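Long-range contacts in beta-galactosidase (Geobacillus stearothermophilus, PDB 4OIF), which probably hydrolyses terminal non-reducing beta-D-galactose residues of beta-D-galactosides, as a zinc-binding enzyme of glycoside hydrolase family 42: residues V128-T133 with F236-V241; Q651-E656 with I672-Y677; E528-D533 with A556-I561. All blocks are in the same frame, centred on the assembly; numbering follows the deposited sequence.

Contact 1: residues V128-T133 with F236-V241; sequences VYREKT and FENEIV
Two neighbouring helices of the TIM-barrel domain, 127-144 and 218-246, meet close to the four-cysteine zinc site that includes Cys123 and Cys168. Their segment axes approach to 9.0 Å and cross at -31°, and a polar seam fills the gap. Asn238 carries it: with CG anti to the backbone N (chi1 -175°), its amide reaches across to the other helix. ND2 gives a weak, bent hydrogen bond to Arg130 O (2.8 Å, 128° at the hydrogen) and a second, to a water 2.6 Å from ND2. Asparagine suits the place because its amide can donate both N-H groups, one to each. The water donates to Thr133 OG1 at 2.8 Å, while Tyr129 O and Arg130 O both lie within reach of the Thr133 proton. The amide crosses the Arg130 side chain obliquely, and the extended arginine runs on to Phe124 O and Ser234. An alanine at Asn238 would remove both ND2 bonds and would probably loosen the seam and its water link to Thr133. Glu239 turns its carboxylate to Ser90, Thr88, Asn137 and Tyr159. Each helix leads into a barrel strand, 150-154 and 252-259, so this is the side-by-side packing of successive outer helices in a (beta/alpha)8 barrel.

Contact 2: residues Q651-E656 with I672-Y677; sequences QAVVLE and IMLDKY
Met673 is the side chain to follow, because it folds over the strand beside it. From CB, which leaves the sheet on the same face as that of Ala652, CG turns to lie anti to the carbonyl carbon, beside the backbone N. Bends at chi2 (-55°) and chi3 (-53°) then curl the chain across the neighbouring strand instead of letting it stand out from the sheet. SD comes to rest against the alanine, 3.6 Å from Ala652 CB, and the terminal CE continues along the backbone to sit 3.5 Å from Gln651 N. The small alanine methyl suits its place, since it lets the flexible thioether lie down on the strand.

Under this pair the strands 651-655 and 672-674 run antiparallel with a marked twist, their directions 144° apart. Ala652 and Met673 form the non-hydrogen-bonded pair, flanked by two hydrogen-bonded ones. Leu674 N donates to Gln651 O at 2.9 Å, but the return bond from Gln651 N to Leu674 O is weak. Val653 and Ile672 exchange two bonds, Ile672 N meeting Val653 O at 2.9 Å.

The other face holds Gln651, Val653, Ile672 and Leu674. Val653 CG2 crosses obliquely to Leu674 CD1 at 3.7 Å, a diagonal contact between branched residues that pack well without polar partners. Val653 CG1 lies more loosely, 4.4 Å from Ile672 CB. This face turns inward: Leu674 rests on Ile643, and Val653 and Gln651 on Val628. Strand 622-623 flanks 651-655 on its far edge. A small three-stranded antiparallel sheet thus lies against the larger antiparallel sheet of the C-terminal domain, the layered arrangement of a beta sandwich.

Contact 3: residues E528-D533 with A556-I561; sequences EPIETD and ATVIKI
The flat groups here are carboxylates and peptide carbonyls. At Glu531 O the Val558 N-H arrives in the carbonyl plane, 2.8 Å away, and Ala556 N meets Asp533 O in plane on a lone pair. Asp533 N instead stands 26° out of the plane of the Ala556 carbonyl. The Glu528 carboxylate lies alongside the aliphatic stem of Lys560, with OE2 3.6 Å from Lys560 CD. Both chains point the same way, but OE2 and Lys560 NZ stay 4.2 Å apart, beyond a salt bridge.

The two antiparallel strands, 141° apart in direction, change register by one residue between Pro529 and Glu531. Ile530 is the extra residue of this beta bulge, its psi of -15° breaking the extended chain while its N still bonds Val558 O at 2.9 Å. Its CG1 packs on Val558 CG1 at 3.8 Å. Proline, having no N-H, suits the non-hydrogen-bonded site opposite Ile559, and Pro529 CB presses diagonally on Thr557 CG2 at 3.4 Å. Farther along, a water bridges Thr532 OG1 and Thr557 OG1, donating at 2.6 Å to the latter, whose hydroxyl also bonds Gly595 O.

On the face of the acidic residues, Glu528, Glu531 and Asp533 form salt bridges with Arg382, Arg386 and Arg338 of the second subunit, so carboxylates fit this trimer interface; Asp533 also bonds Tyr575 of its own chain. The opposite face, with Pro529, Thr557 and Ile559, packs on Tyr593 of strand 589-594. The two-stranded ribbon therefore lies between the second subunit and the large mixed sheet of its own trimerisation domain, directly after helix 519-525.

The three contacts lie in three different regions of the chain and share no helix, strand or sheet. Along the sequence contact 1 comes first, in the TIM-barrel region; contact 3 follows in the trimerisation region; contact 2 comes last, in the C-terminal domain. Each closes before the next opens. The centres of contact 1 and contact 2 stand about 52 Å apart. Contact 3 has its centre about 50 Å from that of contact 1 and about 45 Å from that of contact 2, and none touches another. Contacts 1 and 2 fall on opposite sides of the chain's centre. Helix packing near the zinc, subunit pairing and a terminal sandwich are thus separate local tasks, and of the three only contact 3 meets another subunit.

Contact 1: residues V128-T133 with F236-V241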
loop_
_atom_site.group_PDB
_atom_site.type_symbol
_atom_site.label_atom_id
_atom_site.label_comp_id
_atom_site.label_asym_id
_atom_site.label_seq_id
_atom_site.Cartn_x
_atom_site.Cartn_y
_atom_site.Cartn_z
ATOM N N VAL A 128 31.479 20.889 -4.238
ATOM C CA VAL A 128 31.027 22.179 -3.768
ATOM C C VAL A 128 30.509 22.075 -2.334
ATOM O O VAL A 128 30.860 22.894 -1.483
ATOM C CB VAL A 128 29.943 22.736 -4.688
ATOM C CG1 VAL A 128 29.143 23.834 -3.985
ATOM C CG2 VAL A 128 30.571 23.230 -5.973
ATOM N N TYR A 129 29.701 21.059 -2.053
ATOM C CA TYR A 129 29.124 20.956 -0.727
ATOM C C TYR A 129 30.195 20.573 0.296
ATOM O O TYR A 129 30.188 21.060 1.432
ATOM C CB TYR A 129 27.962 19.959 -0.702
ATOM C CG TYR A 129 27.078 20.217 0.478
ATOM C CD1 TYR A 129 26.505 21.473 0.669
ATOM C CD2 TYR A 129 26.846 19.235 1.428
ATOM C CE1 TYR A 129 25.709 21.735 1.762
ATOM C CE2 TYR A 129 26.043 19.487 2.525
ATOM C CZ TYR A 129 25.481 20.737 2.689
ATOM O OH TYR A 129 24.676 20.984 3.780
ATOM N N ARG A 130 31.125 19.720 -0.118
ATOM C CA ARG A 130 32.258 19.355 0.727
ATOM C C ARG A 130 33.082 20.588 1.102
ATOM O O ARG A 130 33.433 20.786 2.280
ATOM C CB ARG A 130 33.127 18.302 0.027
ATOM C CG ARG A 130 32.538 16.910 0.127
ATOM C CD ARG A 130 33.222 15.899 -0.770
ATOM N NE ARG A 130 32.590 14.584 -0.632
ATOM C CZ ARG A 130 33.102 13.572 0.064
ATOM N NH1 ARG A 130 34.273 13.710 0.673
ATOM N NH2 ARG A 130 32.453 12.417 0.136
ATOM N N GLU A 131 33.338 21.439 0.111
ATOM C CA GLU A 131 34.086 22.674 0.343
ATOM C C GLU A 131 33.343 23.714 1.197
ATOM O O GLU A 131 33.938 24.310 2.099
ATOM C CB GLU A 131 34.498 23.290 -0.993
ATOM C CG GLU A 131 35.632 22.517 -1.665
ATOM C CD GLU A 131 35.929 22.973 -3.088
ATOM O OE1 GLU A 131 35.501 24.089 -3.468
ATOM O OE2 GLU A 131 36.593 22.205 -3.828
ATOM N N LYS A 132 32.061 23.935 0.931
ATOM C CA LYS A 132 31.318 24.928 1.696
ATOM C C LYS A 132 31.117 24.481 3.149
ATOM O O LYS A 132 31.266 25.305 4.084
ATOM C CB LYS A 132 29.979 25.226 1.024
ATOM C CG LYS A 132 30.117 25.899 -0.347
ATOM C CD LYS A 132 29.524 27.302 -0.357
ATOM C CE LYS A 132 29.819 28.034 -1.668
ATOM N NZ LYS A 132 31.264 28.418 -1.839
ATOM N N THR A 133 30.821 23.194 3.352
ATOM C CA THR A 133 30.656 22.713 4.714
ATOM C C THR A 133 31.999 22.728 5.437
ATOM O O THR A 133 32.082 23.161 6.591
ATOM C CB THR A 133 30.042 21.299 4.771
ATOM O OG1 THR A 133 30.875 20.381 4.062
ATOM C CG2 THR A 133 28.641 21.298 4.165
ATOM N N PHE A 236 32.186 13.032 6.162
ATOM C CA PHE A 236 32.412 13.388 7.559
ATOM C C PHE A 236 33.862 13.844 7.829
ATOM O O PHE A 236 34.102 14.837 8.519
ATOM C CB PHE A 236 32.059 12.193 8.448
ATOM C CG PHE A 236 32.640 12.263 9.827
ATOM C CD1 PHE A 236 31.956 12.906 10.851
ATOM C CD2 PHE A 236 33.864 11.670 10.111
ATOM C CE1 PHE A 236 32.486 12.972 12.135
ATOM C CE2 PHE A 236 34.403 11.731 11.394
ATOM C CZ PHE A 236 33.714 12.384 12.408
ATOM N N GLU A 237 34.815 13.088 7.303
ATOM C CA GLU A 237 36.226 13.356 7.498
ATOM C C GLU A 237 36.546 14.704 6.898
ATOM O O GLU A 237 37.253 15.551 7.499
ATOM C CB GLU A 237 37.070 12.252 6.856
ATOM C CG GLU A 237 37.038 10.940 7.623
ATOM C CD GLU A 237 37.802 11.032 8.947
ATOM O OE1 GLU A 237 38.648 11.955 9.052
ATOM O OE2 GLU A 237 37.571 10.196 9.867
ATOM N N ASN A 238 35.978 14.914 5.715
ATOM C CA ASN A 238 36.119 16.199 5.083
ATOM C C ASN A 238 35.606 17.321 5.964
ATOM O O ASN A 238 36.256 18.365 6.077
ATOM C CB ASN A 238 35.397 16.251 3.751
ATOM C CG ASN A 238 35.646 17.547 3.042
ATOM O OD1 ASN A 238 36.707 17.726 2.453
ATOM N ND2 ASN A 238 34.690 18.471 3.110
ATOM N N GLU A 239 34.437 17.106 6.567
ATOM C CA GLU A 239 33.870 18.074 7.510
ATOM C C GLU A 239 34.848 18.380 8.638
ATOM O O GLU A 239 35.058 19.536 8.981
ATOM C CB GLU A 239 32.557 17.570 8.124
ATOM C CG GLU A 239 31.313 17.791 7.288
ATOM C CD GLU A 239 30.112 18.168 8.138
ATOM O OE1 GLU A 239 29.107 17.430 8.136
ATOM O OE2 GLU A 239 30.182 19.204 8.827
ATOM N N ILE A 240 35.441 17.344 9.218
ATOM C CA ILE A 240 36.162 17.535 10.462
ATOM C C ILE A 240 37.613 17.941 10.297
ATOM O O ILE A 240 38.280 18.192 11.298
ATOM C CB ILE A 240 36.143 16.283 11.319
ATOM C CG1 ILE A 240 36.973 15.183 10.648
ATOM C CG2 ILE A 240 34.698 15.851 11.595
ATOM C CD1 ILE A 240 37.152 13.920 11.487
ATOM N N VAL A 241 38.121 17.996 9.067
ATOM C CA VAL A 241 39.504 18.482 8.911
ATOM C C VAL A 241 39.868 19.735 9.770
ATOM O O VAL A 241 40.828 19.696 10.563
ATOM C CB VAL A 241 39.829 18.777 7.432
ATOM C CG1 VAL A 241 41.094 19.628 7.327
ATOM C CG2 VAL A 241 39.992 17.474 6.677
HETATM O O HOH W 1 36.464 15.667 -0.204
HETATM O O HOH W 2 32.289 17.941 3.949
#

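Contact 2: residues Q651-E656 with I672-Y677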
loop_
_atom_site.group_PDB
_atom_site.type_symbol
_atom_site.label_atom_id
_atom_site.label_comp_id
_atom_site.label_asym_id
_atom_site.label_seq_id
_atom_site.Cartn_x
_atom_site.Cartn_y
_atom_site.Cartn_z
ATOM N N GLN A 651 6.064 -3.155 43.489
ATOM C CA GLN A 651 7.023 -4.187 43.180
ATOM C C GLN A 651 8.010 -4.439 44.325
ATOM O O GLN A 651 8.807 -3.574 44.678
ATOM C CB GLN A 651 7.745 -3.799 41.901
ATOM C CG GLN A 651 8.230 -4.969 41.134
ATOM C CD GLN A 651 7.123 -5.824 40.564
ATOM O OE1 GLN A 651 7.021 -7.001 40.894
ATOM N NE2 GLN A 651 6.310 -5.251 39.680
ATOM N N ALA A 652 7.940 -5.629 44.913
ATOM C CA ALA A 652 8.814 -5.985 46.027
ATOM C C ALA A 652 10.152 -6.488 45.515
ATOM O O ALA A 652 10.226 -7.360 44.657
ATOM C CB ALA A 652 8.164 -7.031 46.920
ATOM N N VAL A 653 11.211 -5.943 46.079
ATOM C CA VAL A 653 12.543 -6.161 45.574
ATOM C C VAL A 653 13.360 -6.524 46.812
ATOM O O VAL A 653 13.009 -6.104 47.899
ATOM C CB VAL A 653 13.032 -4.883 44.823
ATOM C CG1 VAL A 653 14.437 -4.482 45.196
ATOM C CG2 VAL A 653 12.817 -5.019 43.307
ATOM N N VAL A 654 14.394 -7.350 46.690
ATOM C CA VAL A 654 15.154 -7.729 47.884
ATOM C C VAL A 654 16.663 -7.685 47.647
ATOM O O VAL A 654 17.185 -8.364 46.761
ATOM C CB VAL A 654 14.773 -9.151 48.392
ATOM C CG1 VAL A 654 15.514 -9.473 49.680
ATOM C CG2 VAL A 654 13.281 -9.269 48.621
ATOM N N LEU A 655 17.348 -6.876 48.455
ATOM C CA LEU A 655 18.803 -6.772 48.443
ATOM C C LEU A 655 19.384 -7.680 49.519
ATOM O O LEU A 655 18.949 -7.609 50.666
ATOM C CB LEU A 655 19.228 -5.330 48.697
ATOM C CG LEU A 655 19.056 -4.281 47.603
ATOM C CD1 LEU A 655 18.772 -2.933 48.219
ATOM C CD2 LEU A 655 20.324 -4.208 46.789
ATOM N N GLU A 656 20.353 -8.526 49.172
ATOM C CA GLU A 656 20.962 -9.434 50.152
ATOM C C GLU A 656 22.129 -8.779 50.880
ATOM O O GLU A 656 22.304 -8.962 52.080
ATOM C CB GLU A 656 21.433 -10.727 49.484
ATOM C CG GLU A 656 20.304 -11.674 49.110
ATOM C CD GLU A 656 20.781 -12.879 48.322
ATOM O OE1 GLU A 656 21.989 -12.958 47.996
ATOM O OE2 GLU A 656 19.939 -13.747 48.026
ATOM N N ILE A 672 12.569 -3.945 49.720
ATOM C CA ILE A 672 12.262 -2.579 49.335
ATOM C C ILE A 672 11.038 -2.616 48.439
ATOM O O ILE A 672 10.978 -3.434 47.527
ATOM C CB ILE A 672 13.424 -1.929 48.575
ATOM C CG1 ILE A 672 14.651 -1.800 49.480
ATOM C CG2 ILE A 672 13.001 -0.585 47.991
ATOM C CD1 ILE A 672 14.398 -1.006 50.735
ATOM N N MET A 673 10.058 -1.753 48.692
ATOM C CA MET A 673 8.933 -1.623 47.769
ATOM C C MET A 673 9.209 -0.536 46.740
ATOM O O MET A 673 9.721 0.529 47.067
ATOM C CB MET A 673 7.632 -1.310 48.510
ATOM C CG MET A 673 7.051 -2.470 49.317
ATOM S SD MET A 673 6.776 -4.004 48.391
ATOM C CE MET A 673 5.789 -3.424 47.015
ATOM N N LEU A 674 8.880 -0.822 45.488
ATOM C CA LEU A 674 9.007 0.150 44.412
ATOM C C LEU A 674 7.618 0.513 43.920
ATOM O O LEU A 674 6.834 -0.365 43.555
ATOM C CB LEU A 674 9.854 -0.412 43.266
ATOM C CG LEU A 674 11.288 -0.863 43.604
ATOM C CD1 LEU A 674 11.944 -1.576 42.429
ATOM C CD2 LEU A 674 12.126 0.318 44.007
ATOM N N ASP A 675 7.295 1.802 43.933
ATOM C CA ASP A 675 6.071 2.257 43.286
ATOM C C ASP A 675 6.250 2.114 41.789
ATOM O O ASP A 675 7.376 1.909 41.310
ATOM C CB ASP A 675 5.748 3.710 43.646
ATOM C CG ASP A 675 5.593 3.921 45.139
ATOM O OD1 ASP A 675 4.822 3.167 45.778
ATOM O OD2 ASP A 675 6.254 4.836 45.672
ATOM N N LYS A 676 5.148 2.228 41.054
ATOM C CA LYS A 676 5.192 2.255 39.594
ATOM C C LYS A 676 6.303 3.187 39.091
ATOM O O LYS A 676 6.434 4.336 39.543
ATOM C CB LYS A 676 3.836 2.695 39.022
ATOM C CG LYS A 676 3.778 2.723 37.499
ATOM C CD LYS A 676 2.849 3.807 36.978
ATOM C CE LYS A 676 1.434 3.620 37.464
ATOM N NZ LYS A 676 0.588 4.811 37.186
ATOM N N TYR A 677 7.125 2.650 38.192
ATOM C CA TYR A 677 8.161 3.403 37.476
ATOM C C TYR A 677 9.271 3.920 38.385
ATOM O O TYR A 677 10.129 4.688 37.949
ATOM C CB TYR A 677 7.550 4.582 36.709
ATOM C CG TYR A 677 6.626 4.170 35.587
ATOM C CD1 TYR A 677 6.659 2.882 35.064
ATOM C CD2 TYR A 677 5.724 5.070 35.051
ATOM C CE1 TYR A 677 5.810 2.506 34.038
ATOM C CE2 TYR A 677 4.874 4.711 34.030
ATOM C CZ TYR A 677 4.914 3.432 33.524
ATOM O OH TYR A 677 4.055 3.092 32.499
#

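Contact 3: residues E528-D533 with A556-I561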
loop_
_atom_site.group_PDB
_atom_site.type_symbol
_atom_site.label_atom_id
_atom_site.label_comp_id
_atom_site.label_asym_id
_atom_site.label_seq_id
_atom_site.Cartn_x
_atom_site.Cartn_y
_atom_site.Cartn_z
ATOM N N GLU A 528 26.219 -30.404 11.001
ATOM C CA GLU A 528 26.005 -29.405 9.951
ATOM C C GLU A 528 24.538 -29.301 9.577
ATOM O O GLU A 528 23.781 -30.270 9.701
ATOM C CB GLU A 528 26.840 -29.719 8.713
ATOM C CG GLU A 528 26.642 -31.105 8.142
ATOM C CD GLU A 528 27.573 -31.377 6.967
ATOM O OE1 GLU A 528 27.691 -30.505 6.072
ATOM O OE2 GLU A 528 28.195 -32.458 6.945
ATOM N N PRO A 529 24.116 -28.112 9.143
ATOM C CA PRO A 529 22.734 -27.983 8.670
ATOM C C PRO A 529 22.636 -28.489 7.236
ATOM O O PRO A 529 23.550 -28.224 6.452
ATOM C CB PRO A 529 22.477 -26.476 8.755
ATOM C CG PRO A 529 23.833 -25.856 8.555
ATOM C CD PRO A 529 24.850 -26.832 9.092
ATOM N N ILE A 530 21.584 -29.209 6.874
ATOM C CA ILE A 530 21.467 -29.561 5.467
ATOM C C ILE A 530 20.219 -28.989 4.816
ATOM O O ILE A 530 20.130 -28.964 3.597
ATOM C CB ILE A 530 21.503 -31.086 5.253
ATOM C CG1 ILE A 530 20.293 -31.762 5.882
ATOM C CG2 ILE A 530 22.782 -31.667 5.835
ATOM C CD1 ILE A 530 20.332 -33.277 5.745
ATOM N N GLU A 531 19.265 -28.520 5.619
ATOM C CA GLU A 531 18.032 -27.959 5.069
ATOM C C GLU A 531 17.368 -26.955 5.984
ATOM O O GLU A 531 17.181 -27.202 7.176
ATOM C CB GLU A 531 17.013 -29.052 4.736
ATOM C CG GLU A 531 15.780 -28.484 4.020
ATOM C CD GLU A 531 14.772 -29.526 3.585
ATOM O OE1 GLU A 531 14.977 -30.729 3.838
ATOM O OE2 GLU A 531 13.755 -29.132 2.983
ATOM N N THR A 532 17.002 -25.817 5.406
ATOM C CA THR A 532 16.288 -24.781 6.126
ATOM C C THR A 532 14.828 -24.859 5.755
ATOM O O THR A 532 14.455 -24.615 4.609
ATOM C CB THR A 532 16.824 -23.372 5.814
ATOM O OG1 THR A 532 18.151 -23.230 6.345
ATOM C CG2 THR A 532 15.925 -22.328 6.448
ATOM N N ASP A 533 14.001 -25.225 6.721
ATOM C CA ASP A 533 12.574 -25.302 6.485
ATOM C C ASP A 533 11.917 -23.964 6.804
ATOM O O ASP A 533 11.941 -23.523 7.959
ATOM C CB ASP A 533 11.966 -26.409 7.334
ATOM C CG ASP A 533 10.591 -26.808 6.871
ATOM O OD1 ASP A 533 10.280 -26.659 5.663
ATOM O OD2 ASP A 533 9.824 -27.278 7.725
ATOM N N ALA A 556 12.879 -24.070 10.787
ATOM C CA ALA A 556 13.480 -25.264 11.340
ATOM C C ALA A 556 14.703 -25.596 10.522
ATOM O O ALA A 556 14.806 -25.213 9.359
ATOM C CB ALA A 556 12.499 -26.418 11.341
ATOM N N THR A 557 15.648 -26.301 11.125
ATOM C CA THR A 557 16.808 -26.740 10.370
ATOM C C THR A 557 16.996 -28.246 10.471
ATOM O O THR A 557 17.093 -28.787 11.569
ATOM C CB THR A 557 18.097 -26.040 10.852
ATOM O OG1 THR A 557 17.882 -24.620 10.935
ATOM C CG2 THR A 557 19.237 -26.328 9.888
ATOM N N VAL A 558 17.048 -28.931 9.334
ATOM C CA VAL A 558 17.377 -30.351 9.363
ATOM C C VAL A 558 18.884 -30.470 9.604
ATOM O O VAL A 558 19.677 -29.780 8.967
ATOM C CB VAL A 558 16.964 -31.078 8.061
ATOM C CG1 VAL A 558 17.375 -32.546 8.115
ATOM C CG2 VAL A 558 15.453 -30.979 7.842
ATOM N N ILE A 559 19.279 -31.335 10.532
ATOM C CA ILE A 559 20.672 -31.399 10.978
ATOM C C ILE A 559 21.325 -32.783 10.855
ATOM O O ILE A 559 20.753 -33.802 11.241
ATOM C CB ILE A 559 20.771 -30.942 12.443
ATOM C CG1 ILE A 559 20.506 -29.437 12.540
ATOM C CG2 ILE A 559 22.123 -31.308 13.046
ATOM C CD1 ILE A 559 20.091 -28.995 13.935
ATOM N N LYS A 560 22.534 -32.797 10.314
ATOM C CA LYS A 560 23.366 -33.994 10.260
ATOM C C LYS A 560 24.387 -34.007 11.412
ATOM O O LYS A 560 25.231 -33.114 11.508
ATOM C CB LYS A 560 24.082 -34.056 8.910
ATOM C CG LYS A 560 24.975 -35.268 8.689
ATOM C CD LYS A 560 25.765 -35.084 7.397
ATOM C CE LYS A 560 26.302 -36.387 6.834
ATOM N NZ LYS A 560 26.850 -36.155 5.464
ATOM N N ILE A 561 24.314 -35.020 12.273
ATOM C CA ILE A 561 25.189 -35.109 13.451
ATOM C C ILE A 561 26.536 -35.764 13.172
ATOM O O ILE A 561 26.617 -36.770 12.474
ATOM C CB ILE A 561 24.516 -35.904 14.595
ATOM C CG1 ILE A 561 23.256 -35.190 15.068
ATOM C CG2 ILE A 561 25.479 -36.113 15.757
ATOM C CD1 ILE A 561 23.494 -33.775 15.472
HETATM O O HOH W 3 19.178 -23.081 9.221
#